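NADP-dependent 2-hydroxyacid dehydrogenase (Rhizobium etli, PDB 4XCV) binds NADPH and probably uses it to reduce 2-oxoacids to D-2-hydroxyacids. Local coordinates at residues A[201-205]-A[206-210]; A[239-242]-A[243-246]. One frame throughout, in Å; residues are numbered along the deposited sequence. Where two conformers were deposited one is given.

Interaction 1 of 2, residues A[201-205]-A[206-210]; sequences LPLTP and ETTGF. With NDP (NADPH dihydro-nicotinamide-adenine-dinucleotide phosphate), chain B.
In the NADPH-binding Rossmann domain, the loop that follows strand 196-199 folds back on itself beside the cofactor, mainly along its adenosine half, and T207 ties its two halves together. The hydroxyl of T207 does two jobs. OG1 donates to the carbonyl O of P202 at 2.7 Å, in the carbonyl plane and on a lone pair, and it accepts from the backbone N of T204 at 3.0 Å along a nearly straight bond (162°). With chi1 at 71°, OG1 sits between the backbone N and the carbonyl carbon of T207, which turns it back into the loop. T204 answers in kind: its OG1 takes the N-H of T207 at 3.3 Å, so each threonine side chain grips the other's backbone. T208 adds a further closure, its OG1 donating to T204 O at 2.7 Å from well above the carbonyl plane. CD1 of L203 lies against this same hydroxyl. A type II turn from T207 to F210, with G209 at positive phi, then leads the chain away, and its T207 O is held by S238. The cofactor side is lined by L201 and P202: CD2 of L201 meets NADPH C4A at 3.7 Å, while P202 CD and CG lie by O4B and C8A of the adenosine, and CB by O3D of the nicotinamide ribose. The other branch of L201 turns inward, its CD1 approaching the F210 ring obliquely. At the far end of the adenine, the extended E206 chain carries carboxylate OE2 to 3.3 Å from NADPH N6A.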
# COMPACT_ATOMS: atom_id res chain seq x y z
N LEU A 201 -14.31 6.77 -12.02
CA LEU A 201 -15.22 7.12 -13.14
C LEU A 201 -14.99 8.57 -13.60
O LEU A 201 -14.68 9.43 -12.77
CB LEU A 201 -16.69 7.01 -12.69
CG LEU A 201 -17.19 5.59 -12.35
CD1 LEU A 201 -18.61 5.71 -11.75
CD2 LEU A 201 -17.17 4.70 -13.55
N PRO A 202 -15.19 8.86 -14.89
CA PRO A 202 -15.30 10.26 -15.33
C PRO A 202 -16.57 10.89 -14.85
O PRO A 202 -17.52 10.17 -14.44
CB PRO A 202 -15.31 10.15 -16.86
CG PRO A 202 -15.78 8.78 -17.15
CD PRO A 202 -15.60 7.91 -15.93
N LEU A 203 -16.64 12.22 -14.88
CA LEU A 203 -17.88 12.97 -14.60
C LEU A 203 -18.64 13.17 -15.90
O LEU A 203 -18.14 13.80 -16.85
CB LEU A 203 -17.57 14.34 -14.01
CG LEU A 203 -18.84 15.10 -13.58
CD1 LEU A 203 -19.55 14.43 -12.44
CD2 LEU A 203 -18.50 16.54 -13.16
N THR A 204 -19.83 12.60 -15.93
CA THR A 204 -20.80 12.78 -17.01
C THR A 204 -22.13 13.03 -16.35
O THR A 204 -22.29 12.81 -15.15
CB THR A 204 -20.90 11.53 -17.90
OG1 THR A 204 -21.43 10.46 -17.13
CG2 THR A 204 -19.54 11.09 -18.38
N PRO A 205 -23.14 13.41 -17.13
CA PRO A 205 -24.47 13.49 -16.50
C PRO A 205 -24.87 12.20 -15.77
O PRO A 205 -25.41 12.27 -14.65
CB PRO A 205 -25.38 13.78 -17.70
CG PRO A 205 -24.51 14.59 -18.59
CD PRO A 205 -23.16 13.91 -18.52
N GLU A 206 -24.56 11.02 -16.34
CA GLU A 206 -24.93 9.77 -15.71
C GLU A 206 -24.17 9.46 -14.44
O GLU A 206 -24.67 8.74 -13.57
CB GLU A 206 -24.68 8.61 -16.65
CG GLU A 206 -25.58 8.48 -17.83
CD GLU A 206 -25.04 7.39 -18.72
OE1 GLU A 206 -24.55 7.72 -19.84
OE2 GLU A 206 -25.01 6.21 -18.24
N THR A 207 -22.97 10.01 -14.28
CA THR A 207 -22.24 9.77 -13.05
C THR A 207 -22.27 10.94 -12.04
O THR A 207 -21.56 10.95 -11.04
CB THR A 207 -20.78 9.40 -13.34
OG1 THR A 207 -20.10 10.56 -13.80
CG2 THR A 207 -20.63 8.27 -14.35
N THR A 208 -23.11 11.92 -12.30
CA THR A 208 -23.23 13.07 -11.40
C THR A 208 -24.13 12.65 -10.23
O THR A 208 -25.24 12.15 -10.45
CB THR A 208 -23.83 14.24 -12.16
OG1 THR A 208 -22.95 14.60 -13.23
CG2 THR A 208 -24.00 15.43 -11.30
N GLY A 209 -23.66 12.89 -9.01
CA GLY A 209 -24.45 12.52 -7.83
C GLY A 209 -24.75 11.04 -7.73
O GLY A 209 -25.77 10.63 -7.15
N PHE A 210 -23.85 10.25 -8.26
CA PHE A 210 -24.00 8.81 -8.38
C PHE A 210 -23.77 8.08 -7.05
O PHE A 210 -24.49 7.11 -6.72
CB PHE A 210 -23.04 8.37 -9.48
CG PHE A 210 -23.01 6.90 -9.73
CD1 PHE A 210 -24.01 6.29 -10.40
CD2 PHE A 210 -21.95 6.17 -9.27
CE1 PHE A 210 -23.96 4.89 -10.61
CE2 PHE A 210 -21.87 4.84 -9.47
CZ PHE A 210 -22.90 4.18 -10.13
PA NDP B . -11.17 6.19 -19.04
O1A NDP B . -9.98 5.44 -19.56
O2A NDP B . -12.01 7.04 -19.96
O5B NDP B . -12.11 5.10 -18.33
C5B NDP B . -13.40 5.50 -17.86
C4B NDP B . -14.08 4.26 -17.32
O4B NDP B . -15.31 4.66 -16.73
C3B NDP B . -14.38 3.25 -18.40
O3B NDP B . -14.21 1.91 -17.90
C2B NDP B . -15.83 3.55 -18.66
O2B NDP B . -16.61 2.43 -19.18
C1B NDP B . -16.33 3.87 -17.26
N9A NDP B . -17.60 4.61 -17.24
C8A NDP B . -17.80 5.82 -17.80
N7A NDP B . -19.12 6.15 -17.69
C5A NDP B . -19.73 5.08 -17.09
C6A NDP B . -21.06 4.78 -16.78
N6A NDP B . -22.04 5.66 -16.98
N1A NDP B . -21.32 3.60 -16.21
C2A NDP B . -20.33 2.71 -15.97
N3A NDP B . -19.03 2.92 -16.25
C4A NDP B . -18.78 4.12 -16.81
O3 NDP B . -10.74 7.13 -17.82
PN NDP B . -9.47 7.02 -16.84
O1N NDP B . -9.47 5.64 -16.27
O2N NDP B . -8.25 7.44 -17.51
O5D NDP B . -9.82 8.13 -15.77
C5D NDP B . -11.05 8.07 -15.04
C4D NDP B . -11.27 9.46 -14.43
O4D NDP B . -10.34 9.69 -13.38
C3D NDP B . -11.04 10.62 -15.35
O3D NDP B . -12.20 10.89 -16.16
C2D NDP B . -10.71 11.77 -14.42
O2D NDP B . -11.91 12.53 -14.13
C1D NDP B . -10.28 11.10 -13.15
N1N NDP B . -8.92 11.39 -12.69
C2N NDP B . -8.69 11.82 -11.41
C3N NDP B . -7.45 12.19 -11.00
C7N NDP B . -7.17 12.61 -9.65
O7N NDP B . -6.12 13.26 -9.47
N7N NDP B . -7.94 12.31 -8.62
C4N NDP B . -6.30 12.06 -11.92
C5N NDP B . -6.66 11.55 -13.23
C6N NDP B . -7.88 11.27 -13.62
P2B NDP B . -16.18 1.74 -20.59
O1X NDP B . -17.32 0.84 -20.93
O2X NDP B . -16.00 2.89 -21.57
O3X NDP B . -14.89 1.07 -20.36

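Interaction 2 of 2, residues A[239-242]-A[243-246]; sequences QIET and DIVS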
# COMPACT_ATOMS: atom_id res chain seq x y z
N GLN A 239 -20.09 12.33 -6.22
CA GLN A 239 -20.55 11.92 -4.88
C GLN A 239 -21.44 12.97 -4.25
O GLN A 239 -21.40 14.16 -4.56
CB GLN A 239 -19.37 11.59 -3.96
CG GLN A 239 -18.63 12.81 -3.49
CD GLN A 239 -17.15 12.59 -3.19
OE1 GLN A 239 -16.57 11.58 -3.59
NE2 GLN A 239 -16.52 13.57 -2.56
N ILE A 240 -22.25 12.50 -3.29
CA ILE A 240 -23.04 13.38 -2.45
C ILE A 240 -22.42 13.34 -1.05
O ILE A 240 -22.61 12.39 -0.29
CB ILE A 240 -24.53 12.93 -2.42
CG1 ILE A 240 -25.12 12.85 -3.82
CG2 ILE A 240 -25.34 13.85 -1.50
CD1 ILE A 240 -25.21 14.16 -4.57
N GLU A 241 -21.64 14.36 -0.73
CA GLU A 241 -20.88 14.33 0.51
C GLU A 241 -21.72 14.26 1.77
O GLU A 241 -21.34 13.59 2.75
CB GLU A 241 -19.95 15.52 0.59
CG GLU A 241 -18.81 15.29 -0.35
CD GLU A 241 -17.95 16.51 -0.63
OE1 GLU A 241 -17.94 17.53 0.10
OE2 GLU A 241 -17.26 16.38 -1.66
N THR A 242 -22.86 14.95 1.79
CA THR A 242 -23.70 14.85 2.97
C THR A 242 -24.17 13.41 3.22
O THR A 242 -24.40 13.01 4.37
CB THR A 242 -24.81 15.89 2.94
OG1 THR A 242 -25.37 16.00 4.26
CG2 THR A 242 -25.85 15.52 1.92
N ASP A 243 -24.29 12.62 2.15
CA ASP A 243 -24.67 11.23 2.29
C ASP A 243 -23.50 10.39 2.78
O ASP A 243 -23.71 9.41 3.48
CB ASP A 243 -25.20 10.64 0.99
CG ASP A 243 -26.52 11.22 0.53
OD1 ASP A 243 -27.16 12.04 1.26
OD2 ASP A 243 -26.96 10.81 -0.59
N ILE A 244 -22.27 10.74 2.38
CA ILE A 244 -21.09 10.07 2.94
C ILE A 244 -21.07 10.31 4.45
O ILE A 244 -20.90 9.40 5.22
CB ILE A 244 -19.78 10.55 2.30
CG1 ILE A 244 -19.77 10.31 0.79
CG2 ILE A 244 -18.61 9.90 3.02
CD1 ILE A 244 -18.65 11.03 0.11
N VAL A 245 -21.24 11.56 4.87
CA VAL A 245 -21.23 11.89 6.28
C VAL A 245 -22.30 11.07 7.04
O VAL A 245 -22.01 10.47 8.06
CB VAL A 245 -21.45 13.40 6.50
CG1 VAL A 245 -21.53 13.76 7.98
CG2 VAL A 245 -20.34 14.21 5.85
N SER A 246 -23.53 11.08 6.56
CA SER A 246 -24.59 10.34 7.23
C SER A 246 -24.31 8.85 7.28
O SER A 246 -24.57 8.21 8.28
CB SER A 246 -25.93 10.62 6.54
OG SER A 246 -26.33 11.98 6.75
O HOH W 1 -27.59 12.90 3.89
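The side chains of I240 and D243 run alongside each other in the same direction at the N-terminus of helix 241-250, where I240 holds the N-cap position. In the conformer given, the CG2 methyl of I240 rests against the D243 carboxylate, 3.5 Å from its CG. D243 CG stands anti to its own carbonyl carbon (chi1 -68°), which brings the carboxylate back alongside I240; OD2 then accepts from the backbone N of S213, and OD1 takes a water at 2.8 Å that also donates weakly to T242 O. On another side of the helix, Q239 and I244 cross at a slant, the CD1 methyl of I244 lying 3.9 Å from Q239 CD. Q239 NE2 donates to E241 OE2 at 3.0 Å, almost within the amide plane but on the anti side of the carboxylate, and also to V260 O, while Q239 OE1 accepts from N232 ND2, so both ends of the amide have partners. E241 OE2 also accepts from E262 N. The first helical turn closes as I240 O receives both I244 N, in the carbonyl plane, and D243 N, from above it. With an alanine at D243, S213 N would probably lose its acceptor, the water its OD1 partner and I240 CG2 the carboxylate it rests on. The N-H donors from S213 to D243 and from Q239 and E262 to E241, together with the helix N-terminus, would be expected to keep both carboxylates ionised.

Interaction 1 closes before interaction 2 opens, and their centres are 15 Å apart in the same NAD-binding domain. Residues 201-210 lie in the loop between strand 196-199 and helix 213-216; the chain then passes through strand 229-232 before reaching 239-246 at the start of helix 241-250, which crosses over to strand 255-258. All three strands belong to one seven-stranded parallel sheet. The contacts meet directly where G209 CA packs on I240 CD1 at 3.7 Å, in the conformer given. Interaction 1 lines the cofactor pocket, whereas the Q239 side chain of interaction 2 stays about 10 Å from NADPH, so the pair joins a cofactor-contacting loop to the neighbouring beta-alpha-beta unit.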